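Local coordinates for thiol-disulfide oxidoreductase (Bacteroides thetaiotaomicron, PDB 3FW2), which probably belongs to the TlpA-like thiol-disulfide oxidoreductases, though this C-terminal thioredoxin-like domain lacks the family's usual pair of active-site cysteines, leaving its redox activity uncertain, at residues P17-E22 with Q83-I88; S35-F40 with N120-S125; N39-W44 with S76-K81; K68-L73 with N145-A150. All blocks are in the same frame, centred on the assembly; numbering follows the deposited sequence. Where two conformers were deposited one is given.

Contact 1. Residues P17-E22 with Q83-I88; sequences PNAKGE and QWKDAI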
# COMPACT_ATOMS: atom_id res chain seq x y z
N PRO A 17 -13.62 7.25 -11.06
CA PRO A 17 -13.47 8.42 -11.95
C PRO A 17 -12.11 8.54 -12.62
O PRO A 17 -11.08 8.30 -11.96
CB PRO A 17 -13.70 9.60 -11.01
CG PRO A 17 -13.25 9.11 -9.66
CD PRO A 17 -13.58 7.65 -9.64
N ASN A 18 -12.10 8.86 -13.90
CA ASN A 18 -10.90 9.18 -14.65
C ASN A 18 -10.45 10.62 -14.39
O ASN A 18 -11.00 11.28 -13.49
CB ASN A 18 -11.06 8.84 -16.13
CG ASN A 18 -12.04 9.74 -16.85
OD1 ASN A 18 -12.46 10.77 -16.32
ND2 ASN A 18 -12.36 9.37 -18.10
N ALA A 19 -9.45 11.12 -15.12
CA ALA A 19 -8.91 12.42 -14.78
C ALA A 19 -9.92 13.54 -15.01
O ALA A 19 -9.89 14.55 -14.32
CB ALA A 19 -7.59 12.69 -15.56
N LYS A 20 -10.85 13.32 -15.93
CA LYS A 20 -11.93 14.28 -16.17
C LYS A 20 -13.13 14.05 -15.26
O LYS A 20 -14.10 14.73 -15.44
CB LYS A 20 -12.37 14.16 -17.61
CG LYS A 20 -11.32 14.55 -18.61
CD LYS A 20 -11.70 13.97 -19.95
CE LYS A 20 -11.23 14.78 -21.15
NZ LYS A 20 -11.06 13.82 -22.32
N GLY A 21 -13.07 13.09 -14.34
CA GLY A 21 -14.12 12.77 -13.40
C GLY A 21 -15.25 11.90 -13.93
O GLY A 21 -16.27 11.74 -13.26
N GLU A 22 -15.09 11.37 -15.12
CA GLU A 22 -16.10 10.48 -15.69
C GLU A 22 -15.95 9.11 -15.03
O GLU A 22 -14.85 8.58 -14.91
CB GLU A 22 -15.93 10.27 -17.20
CG GLU A 22 -15.69 11.46 -18.13
CD GLU A 22 -15.10 10.94 -19.46
OE1 GLU A 22 -15.85 10.26 -20.20
OE2 GLU A 22 -13.89 11.11 -19.75
N GLN A 83 -0.58 14.71 -7.46
CA GLN A 83 0.51 13.74 -7.52
C GLN A 83 0.19 12.63 -8.51
O GLN A 83 1.09 12.16 -9.26
CB GLN A 83 0.87 13.21 -6.16
CG GLN A 83 1.52 14.27 -5.33
CD GLN A 83 1.56 13.93 -3.89
OE1 GLN A 83 1.69 12.77 -3.52
NE2 GLN A 83 1.43 14.95 -3.04
N TRP A 84 -1.08 12.20 -8.52
CA TRP A 84 -1.56 11.17 -9.43
C TRP A 84 -1.44 11.64 -10.88
O TRP A 84 -0.84 10.97 -11.73
CB TRP A 84 -3.02 10.82 -9.09
CG TRP A 84 -3.69 9.89 -10.01
CD1 TRP A 84 -3.31 8.64 -10.37
CD2 TRP A 84 -4.90 10.17 -10.70
NE1 TRP A 84 -4.23 8.10 -11.23
CE2 TRP A 84 -5.21 9.02 -11.46
CE3 TRP A 84 -5.74 11.28 -10.75
CZ2 TRP A 84 -6.34 8.94 -12.24
CZ3 TRP A 84 -6.89 11.19 -11.54
CH2 TRP A 84 -7.19 10.02 -12.26
N LYS A 85 -1.97 12.82 -11.18
CA LYS A 85 -1.87 13.34 -12.53
C LYS A 85 -0.43 13.59 -12.96
O LYS A 85 -0.08 13.39 -14.14
CB LYS A 85 -2.66 14.66 -12.66
CG LYS A 85 -4.17 14.45 -12.57
CD LYS A 85 -4.93 15.80 -12.70
CE LYS A 85 -6.43 15.55 -12.82
NZ LYS A 85 -7.19 16.79 -13.21
N ASP A 86 0.39 14.07 -12.04
CA ASP A 86 1.79 14.35 -12.40
C ASP A 86 2.49 13.04 -12.83
O ASP A 86 3.29 13.06 -13.78
CB ASP A 86 2.55 14.94 -11.22
CG ASP A 86 2.16 16.39 -10.93
OD1 ASP A 86 1.48 17.08 -11.75
OD2 ASP A 86 2.58 16.87 -9.86
N ALA A 87 2.24 11.96 -12.08
CA ALA A 87 2.82 10.64 -12.40
C ALA A 87 2.33 10.13 -13.75
O ALA A 87 3.13 9.56 -14.56
CB ALA A 87 2.53 9.63 -11.25
N ILE A 88 1.06 10.28 -14.02
CA ILE A 88 0.51 9.83 -15.34
C ILE A 88 1.32 10.47 -16.47
O ILE A 88 1.69 9.82 -17.45
CB ILE A 88 -0.98 10.17 -15.43
CG1 ILE A 88 -1.79 9.30 -14.46
CG2 ILE A 88 -1.50 9.96 -16.83
CD1 ILE A 88 -3.21 9.77 -14.35
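The amide nitrogen ND2 of N18 is gripped by two carboxylates: it donates to OE2 of E22 and, on the neighbouring strand 96-98, to OE2 of E96. The bond from N18 ND2 to E22 OE2 is 2.8 Å long and almost straight at 173°, lying in the amide plane but meeting the carboxylate from above its plane. A donor shared in this way may ease the repulsion between the two acids. At the other tip of the amide, N18 OD1 receives E22 N at 3.0 Å and, more weakly, K20 N. These bonds fix the rotation of the amide and brace a type I turn from N18 to G21, whose G21 N closes on N18 O at 2.9 Å. The turn rests against helix 81-90 through W84 and K85. W84, with CG anti to its backbone N (chi1 174°), extends its indole so that CH2 comes 3.8 Å from A19 N, while N18 C lies at the ring edge. I88 CD1 sits over one face of the indole, offset toward the rim. K85 stretches out alongside, its CE 4.1 Å from A19 CB. The turn thus joins the short strands 16-17 and 23-24 and lies between helix 81-90 and strand 96-98, where W84 and I88 touch Q97 and N18 touches V98.

Contact 2. Residues S35-F40 with N120-S125; sequences SLLINF and NILLSS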
# COMPACT_ATOMS: atom_id res chain seq x y z
N SER A 35 -11.75 -8.26 -23.32
CA SER A 35 -11.04 -8.68 -22.11
C SER A 35 -10.32 -7.45 -21.56
O SER A 35 -10.09 -6.48 -22.30
CB SER A 35 -10.06 -9.77 -22.43
OG SER A 35 -10.73 -10.93 -22.90
N LEU A 36 -10.02 -7.45 -20.27
CA LEU A 36 -9.53 -6.24 -19.63
C LEU A 36 -8.38 -6.57 -18.68
O LEU A 36 -8.54 -7.36 -17.77
CB LEU A 36 -10.66 -5.53 -18.90
CG LEU A 36 -10.35 -4.22 -18.21
CD1 LEU A 36 -9.87 -3.12 -19.14
CD2 LEU A 36 -11.62 -3.78 -17.39
N LEU A 37 -7.24 -5.91 -18.90
CA LEU A 37 -6.09 -5.97 -18.03
C LEU A 37 -6.10 -4.74 -17.15
O LEU A 37 -5.99 -3.62 -17.64
CB LEU A 37 -4.80 -5.99 -18.84
CG LEU A 37 -3.52 -6.04 -18.01
CD1 LEU A 37 -3.35 -7.33 -17.18
CD2 LEU A 37 -2.31 -5.88 -18.92
N ILE A 38 -6.23 -4.98 -15.85
CA ILE A 38 -6.36 -3.93 -14.82
C ILE A 38 -5.10 -3.93 -14.00
O ILE A 38 -4.72 -4.99 -13.48
CB ILE A 38 -7.52 -4.14 -13.89
CG1 ILE A 38 -8.86 -4.14 -14.65
CG2 ILE A 38 -7.56 -3.05 -12.84
CD1 ILE A 38 -10.08 -4.39 -13.70
N ASN A 39 -4.36 -2.80 -14.01
CA ASN A 39 -3.15 -2.67 -13.19
C ASN A 39 -3.37 -1.70 -12.03
O ASN A 39 -3.99 -0.62 -12.19
CB ASN A 39 -1.93 -2.31 -14.02
CG ASN A 39 -1.90 -0.85 -14.46
OD1 ASN A 39 -1.17 0.00 -13.88
ND2 ASN A 39 -2.65 -0.55 -15.45
N PHE A 40 -2.85 -2.07 -10.88
CA PHE A 40 -2.97 -1.27 -9.67
C PHE A 40 -1.59 -0.72 -9.27
O PHE A 40 -0.58 -1.42 -9.34
CB PHE A 40 -3.45 -2.13 -8.51
CG PHE A 40 -4.87 -2.66 -8.66
CD1 PHE A 40 -5.94 -1.96 -8.17
CD2 PHE A 40 -5.11 -3.82 -9.34
CE1 PHE A 40 -7.24 -2.45 -8.29
CE2 PHE A 40 -6.43 -4.29 -9.47
CZ PHE A 40 -7.46 -3.59 -8.94
N ASN A 120 -1.83 -6.76 -10.70
CA ASN A 120 -2.74 -6.72 -11.83
C ASN A 120 -3.74 -7.88 -11.83
O ASN A 120 -3.65 -8.84 -11.03
CB ASN A 120 -1.99 -6.58 -13.16
CG ASN A 120 -1.19 -7.79 -13.51
OD1 ASN A 120 -1.69 -8.89 -13.40
ND2 ASN A 120 0.05 -7.58 -13.99
N ILE A 121 -4.74 -7.77 -12.67
CA ILE A 121 -5.77 -8.78 -12.79
C ILE A 121 -6.29 -8.72 -14.20
O ILE A 121 -6.40 -7.64 -14.78
CB ILE A 121 -6.89 -8.62 -11.73
CG1 ILE A 121 -7.84 -9.82 -11.76
CG2 ILE A 121 -7.72 -7.36 -11.96
CD1 ILE A 121 -8.75 -9.97 -10.53
N LEU A 122 -6.60 -9.88 -14.76
CA LEU A 122 -7.04 -10.01 -16.15
C LEU A 122 -8.42 -10.61 -16.16
O LEU A 122 -8.62 -11.64 -15.57
CB LEU A 122 -6.08 -10.90 -16.91
CG LEU A 122 -6.34 -11.20 -18.39
CD1 LEU A 122 -6.32 -9.87 -19.23
CD2 LEU A 122 -5.29 -12.17 -18.91
N LEU A 123 -9.34 -9.91 -16.82
CA LEU A 123 -10.73 -10.32 -16.94
C LEU A 123 -11.06 -10.73 -18.34
O LEU A 123 -10.67 -10.07 -19.29
CB LEU A 123 -11.64 -9.18 -16.56
CG LEU A 123 -11.38 -8.44 -15.24
CD1 LEU A 123 -12.50 -7.37 -14.89
CD2 LEU A 123 -11.28 -9.52 -14.14
N SER A 124 -11.90 -11.75 -18.47
CA SER A 124 -12.50 -12.05 -19.77
C SER A 124 -13.56 -10.98 -20.11
O SER A 124 -13.95 -10.16 -19.24
CB SER A 124 -13.07 -13.49 -19.73
OG SER A 124 -14.28 -13.48 -19.03
N SER A 125 -14.06 -10.95 -21.35
CA SER A 125 -15.10 -9.94 -21.71
C SER A 125 -16.39 -10.10 -20.93
O SER A 125 -17.13 -9.13 -20.78
CB SER A 125 -15.40 -9.92 -23.20
OG SER A 125 -15.97 -11.16 -23.60
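Strands 35-41 and 119-123 are antiparallel neighbours in the mixed sheet of a thioredoxin fold, and their pairing illustrates how such a sheet sorts its side chains by face. Four main-chain bonds join them in two reciprocal pairs. L36 and L123 form one: L123 N reaches L36 O at 2.8 Å, and the return bond from L36 N to L123 O is 2.9 Å. I38 and I121 form the other, and here the amide of I38 meets I121 O nearly along the C=O axis, with an N-H...O angle of 173°. Between the bonded pairs, L122 CA leans to 3.4 Å from L36 O as a CA-H...O contact.

Strand 35-41 has strand 70-76 along its other flank, so it runs through the interior of the sheet, the usual place of this strand in thioredoxins. On the face carrying L36, I38, I121 and L123 the packing is aliphatic. I38 and I121 lie side by side, with I121 CG2, in the crowded position between backbone N and carbonyl carbon, 3.8 Å from I38 CB. I38 CD1 then crosses obliquely to L123 CD1 at 4.0 Å, and I121 CG2 also meets the edge of the F40 ring at CE2. Helices 136-149 and 48-64 both pack on the face of L37, N39, N120 and L122, where L122 touches I143 and I146 and N39 touches L57. There L122 CD1 sits 4.2 Å from L37 CB, and N120 CB approaches N39 CA at 4.1 Å while N120 ND2 bonds L134 O.

Contact 3. Residues N39-W44 with S76-K81; sequences NFWASW and SLDVDK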
# COMPACT_ATOMS: atom_id res chain seq x y z
N ASN A 39 -4.36 -2.80 -14.01
CA ASN A 39 -3.15 -2.67 -13.19
C ASN A 39 -3.37 -1.70 -12.03
O ASN A 39 -3.99 -0.62 -12.19
CB ASN A 39 -1.93 -2.31 -14.02
CG ASN A 39 -1.90 -0.85 -14.46
OD1 ASN A 39 -1.17 0.00 -13.88
ND2 ASN A 39 -2.65 -0.55 -15.45
N PHE A 40 -2.85 -2.07 -10.88
CA PHE A 40 -2.97 -1.27 -9.67
C PHE A 40 -1.59 -0.72 -9.27
O PHE A 40 -0.58 -1.42 -9.34
CB PHE A 40 -3.45 -2.13 -8.51
CG PHE A 40 -4.87 -2.66 -8.66
CD1 PHE A 40 -5.94 -1.96 -8.17
CD2 PHE A 40 -5.11 -3.82 -9.34
CE1 PHE A 40 -7.24 -2.45 -8.29
CE2 PHE A 40 -6.43 -4.29 -9.47
CZ PHE A 40 -7.46 -3.59 -8.94
N TRP A 41 -1.57 0.55 -8.86
CA TRP A 41 -0.32 1.24 -8.61
C TRP A 41 -0.62 2.46 -7.74
O TRP A 41 -1.78 2.76 -7.42
CB TRP A 41 0.30 1.71 -9.94
CG TRP A 41 -0.49 2.77 -10.65
CD1 TRP A 41 -1.70 2.61 -11.28
CD2 TRP A 41 -0.18 4.17 -10.74
NE1 TRP A 41 -2.14 3.80 -11.78
CE2 TRP A 41 -1.24 4.78 -11.46
CE3 TRP A 41 0.89 4.94 -10.32
CZ2 TRP A 41 -1.24 6.14 -11.77
CZ3 TRP A 41 0.89 6.29 -10.61
CH2 TRP A 41 -0.18 6.88 -11.31
N ALA A 42 0.42 3.19 -7.37
CA ALA A 42 0.26 4.52 -6.79
C ALA A 42 1.50 5.35 -6.98
O ALA A 42 2.64 4.84 -6.97
CB ALA A 42 -0.04 4.44 -5.28
N SER A 43 1.33 6.66 -7.12
CA SER A 43 2.49 7.53 -7.28
C SER A 43 3.38 7.58 -6.04
O SER A 43 4.57 7.88 -6.10
CB SER A 43 2.03 8.95 -7.71
OG SER A 43 1.67 9.73 -6.58
N TRP A 44 2.80 7.33 -4.88
CA TRP A 44 3.54 7.25 -3.64
C TRP A 44 4.33 5.93 -3.47
O TRP A 44 5.02 5.71 -2.42
CB TRP A 44 2.60 7.48 -2.43
CG TRP A 44 1.38 6.58 -2.28
CD1 TRP A 44 0.09 6.92 -2.55
CD2 TRP A 44 1.35 5.24 -1.79
NE1 TRP A 44 -0.74 5.88 -2.26
CE2 TRP A 44 0.01 4.84 -1.78
CE3 TRP A 44 2.34 4.34 -1.33
CZ2 TRP A 44 -0.39 3.55 -1.36
CZ3 TRP A 44 1.92 3.05 -0.91
CH2 TRP A 44 0.58 2.67 -0.94
N SER A 76 -5.29 3.68 -9.63
CA SER A 76 -4.35 4.17 -8.64
C SER A 76 -4.91 4.18 -7.24
O SER A 76 -6.10 4.49 -7.03
CB SER A 76 -3.90 5.57 -8.96
OG SER A 76 -3.02 6.08 -7.94
N LEU A 77 -4.03 3.90 -6.28
CA LEU A 77 -4.31 4.04 -4.86
C LEU A 77 -3.72 5.32 -4.28
O LEU A 77 -3.50 5.44 -3.06
CB LEU A 77 -3.87 2.78 -4.11
CG LEU A 77 -4.47 1.50 -4.67
CD1 LEU A 77 -3.93 0.33 -3.84
CD2 LEU A 77 -6.02 1.49 -4.69
N ASP A 78 -3.47 6.31 -5.13
CA ASP A 78 -3.10 7.64 -4.67
C ASP A 78 -4.22 8.30 -3.83
O ASP A 78 -5.44 8.02 -4.02
CB ASP A 78 -2.81 8.56 -5.84
CG ASP A 78 -1.41 8.42 -6.36
OD1 ASP A 78 -0.49 8.76 -5.59
OD2 ASP A 78 -1.21 8.00 -7.50
N VAL A 79 -3.79 9.20 -2.96
CA VAL A 79 -4.72 10.05 -2.19
C VAL A 79 -4.70 11.48 -2.64
O VAL A 79 -5.63 12.25 -2.33
CB VAL A 79 -4.39 10.01 -0.71
CG1 VAL A 79 -4.75 8.58 -0.15
CG2 VAL A 79 -2.96 10.46 -0.47
N ASP A 80 -3.69 11.86 -3.41
CA ASP A 80 -3.47 13.24 -3.86
C ASP A 80 -3.65 13.32 -5.38
O ASP A 80 -2.92 12.68 -6.17
CB ASP A 80 -2.08 13.71 -3.46
CG ASP A 80 -1.83 15.21 -3.80
OD1 ASP A 80 -1.84 16.03 -2.86
OD2 ASP A 80 -1.57 15.55 -4.95
N LYS A 81 -4.65 14.10 -5.81
CA LYS A 81 -4.98 14.13 -7.21
C LYS A 81 -3.85 14.69 -8.10
O LYS A 81 -3.59 14.15 -9.20
CB LYS A 81 -6.25 14.93 -7.36
CG LYS A 81 -6.73 15.13 -8.74
CD LYS A 81 -7.98 16.02 -8.64
CE LYS A 81 -8.89 15.75 -9.78
NZ LYS A 81 -10.20 16.49 -9.59
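D78 stands just past strand 70-76, at the C-terminal ends of two parallel strands of the thioredoxin fold, where the loops that follow strands 35-41 and 70-76 meet. From CB its chain turns with CG anti to the carbonyl carbon (chi1 -83°), which carries the carboxylate across to the loop of A42 and S43; CG comes 4.3 Å from A42 CB. OD1 takes the hydroxyl of S43, with S43 OG to D78 OD1 at 2.6 Å. OD2 is gripped twice, by the backbone S43 N at 2.9 Å from D78 OD2 and by S76 OG. All three donors approach from above the carboxylate plane. Such a buried group, fed by three donors, is probably held in its charged form.

S76 holds D78 at two points: its OG, while donating to D78 OD2, also accepts from D78 N at 2.9 Å in an ST turn. Its CB lies over the five-membered ring of W41 as a CH-pi contact, 4.0 Å from the centroid. The parallel pairing ends with L77 N on W41 O, nearly along the C=O axis.

In thioredoxins the Cys-x-x-Cys motif follows this second tryptophan; in this chain an asparagine comes next and the motif's cysteines are absent, while W44 packs on K116 of the second subunit. A42 CB lies over one face of its indole. W44 NE1 reaches L77 O at 2.9 Å, the oxygen lying near the ring plane whereas the donor sits above the plane of the L77 carbonyl.

Contact 4. Residues K68-L73 with N145-A150; sequences KYIGML and NIVEEA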
# COMPACT_ATOMS: atom_id res chain seq x y z
N LYS A 68 -9.29 -5.02 -30.96
CA LYS A 68 -10.70 -5.31 -30.69
C LYS A 68 -10.93 -6.15 -29.46
O LYS A 68 -12.06 -6.24 -28.99
CB LYS A 68 -11.35 -6.09 -31.85
CG LYS A 68 -11.83 -5.32 -32.99
CD LYS A 68 -12.53 -6.24 -33.97
CE LYS A 68 -11.57 -6.81 -34.95
NZ LYS A 68 -11.58 -5.97 -36.20
N TYR A 69 -9.89 -6.81 -28.96
CA TYR A 69 -10.10 -7.92 -28.04
C TYR A 69 -9.59 -7.68 -26.63
O TYR A 69 -9.92 -8.43 -25.76
CB TYR A 69 -9.49 -9.19 -28.62
CG TYR A 69 -10.05 -9.48 -30.01
CD1 TYR A 69 -11.39 -9.72 -30.18
CD2 TYR A 69 -9.23 -9.39 -31.13
CE1 TYR A 69 -11.93 -9.92 -31.48
CE2 TYR A 69 -9.73 -9.60 -32.42
CZ TYR A 69 -11.07 -9.87 -32.58
OH TYR A 69 -11.57 -10.04 -33.87
N ILE A 70 -8.76 -6.66 -26.46
CA ILE A 70 -8.09 -6.39 -25.18
C ILE A 70 -8.08 -4.89 -24.92
O ILE A 70 -7.77 -4.09 -25.82
CB ILE A 70 -6.65 -7.02 -25.11
CG1 ILE A 70 -6.01 -6.77 -23.73
CG2 ILE A 70 -5.73 -6.41 -26.10
CD1 ILE A 70 -6.68 -7.56 -22.60
N GLY A 71 -8.44 -4.54 -23.68
CA GLY A 71 -8.34 -3.20 -23.15
C GLY A 71 -7.50 -3.15 -21.89
O GLY A 71 -7.26 -4.18 -21.26
N MSE A 72 -7.07 -1.94 -21.51
CA MSE A 72 -6.23 -1.73 -20.32
C MSE A 72 -6.77 -0.61 -19.44
O MSE A 72 -7.19 0.48 -19.94
CB MSE A 72 -4.79 -1.40 -20.73
CG MSE A 72 -4.13 -2.54 -21.39
SE MSE A 72 -2.34 -1.95 -22.08
CE MSE A 72 -1.46 -1.38 -20.42
N LEU A 73 -6.73 -0.81 -18.13
CA LEU A 73 -7.19 0.20 -17.19
C LEU A 73 -6.19 0.25 -16.02
O LEU A 73 -5.97 -0.76 -15.39
CB LEU A 73 -8.55 -0.16 -16.58
CG LEU A 73 -9.14 0.81 -15.56
CD1 LEU A 73 -9.31 2.21 -16.15
CD2 LEU A 73 -10.47 0.23 -15.01
N ASN A 145 -2.63 -14.85 -26.49
CA ASN A 145 -3.70 -15.86 -26.60
C ASN A 145 -5.12 -15.30 -26.69
O ASN A 145 -5.94 -15.77 -27.51
CB ASN A 145 -3.65 -16.87 -25.47
CG ASN A 145 -2.43 -17.79 -25.54
OD1 ASN A 145 -1.73 -17.86 -26.56
ND2 ASN A 145 -2.19 -18.52 -24.45
N ILE A 146 -5.39 -14.29 -25.88
CA ILE A 146 -6.68 -13.60 -25.92
C ILE A 146 -6.92 -12.99 -27.27
O ILE A 146 -8.01 -13.15 -27.82
CB ILE A 146 -6.74 -12.52 -24.84
CG1 ILE A 146 -6.90 -13.18 -23.47
CG2 ILE A 146 -7.93 -11.55 -25.07
CD1 ILE A 146 -6.62 -12.21 -22.31
N VAL A 147 -5.92 -12.29 -27.80
CA VAL A 147 -6.00 -11.68 -29.14
C VAL A 147 -6.22 -12.74 -30.22
O VAL A 147 -7.03 -12.57 -31.13
CB VAL A 147 -4.75 -10.81 -29.42
CG1 VAL A 147 -4.74 -10.33 -30.84
CG2 VAL A 147 -4.75 -9.60 -28.45
N GLU A 148 -5.52 -13.86 -30.12
CA GLU A 148 -5.68 -14.97 -31.08
C GLU A 148 -7.06 -15.61 -30.99
O GLU A 148 -7.64 -16.02 -32.01
CB GLU A 148 -4.61 -16.02 -30.82
CG GLU A 148 -4.75 -17.35 -31.60
CD GLU A 148 -3.71 -18.36 -31.14
OE1 GLU A 148 -3.92 -19.59 -31.27
OE2 GLU A 148 -2.67 -17.92 -30.63
N GLU A 149 -7.62 -15.69 -29.78
CA GLU A 149 -8.96 -16.26 -29.60
C GLU A 149 -10.05 -15.41 -30.24
O GLU A 149 -11.15 -15.92 -30.51
CB GLU A 149 -9.30 -16.43 -28.13
CG GLU A 149 -8.56 -17.55 -27.44
CD GLU A 149 -8.64 -17.46 -25.91
OE1 GLU A 149 -9.29 -16.54 -25.36
OE2 GLU A 149 -8.05 -18.35 -25.24
N ALA A 150 -9.77 -14.13 -30.42
CA ALA A 150 -10.67 -13.21 -31.12
C ALA A 150 -12.05 -13.27 -30.51
O ALA A 150 -12.21 -13.27 -29.28
CB ALA A 150 -10.75 -13.53 -32.63
OXT ALA A 150 -13.03 -13.31 -31.30
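The closing helix of the thioredoxin fold, 136-149, meets the start of strand 70-76 here, and no hydrogen bond crosses between 68-73 and 145-150. The leading interaction is CH-pi. A150 CA sits 3.5 Å from the centroid of the Y69 ring, only 12° off the ring normal, and is therefore centred over the face. K68 CB covers the opposite face, so the phenol is held flat between its own sequence neighbour and the last residue of the chain. Two more atoms of A150 pack on the same ring: the carboxylate carbon, A150 C, is 3.5 Å from Y69 CE1, and A150 CB lies 3.7 Å from Y69 CZ. The backbone N of A150 makes weak bonds back to I146 O and V147 O. This terminus belongs to the construct, since the full-length protein continues beyond it.

The aliphatic contact lies deeper in. I70 and V147 cross at about a right angle, both also touching Y64 of helix 48-64, and their CG2 methyls are 4.1 Å apart. A third kind sets a methyl on a backbone carbonyl: I146 CG2 comes to 3.8 Å from Y69 O.

Contacts 2 and 3 are buried and share strand 35-41, the first through antiparallel main-chain bonds and aliphatic faces, the second where the strand gives way to a loop and a carboxylate gathers the donors. Contacts 1 and 4 are only partly buried and lie on opposite sides of the chain's centre, their own centres about 25 Å apart; each sets a helix against another element by ring and aliphatic packing, with no hydrogen bond across. Contact 3 touches contact 1, the W84 indole lying against W41 and S76. Contact 4 joins contact 2 through the sheet, S35 and L37 pairing with G71. Side-chain hydrogen bonds mark the turn of contact 1 and the loops of contact 3.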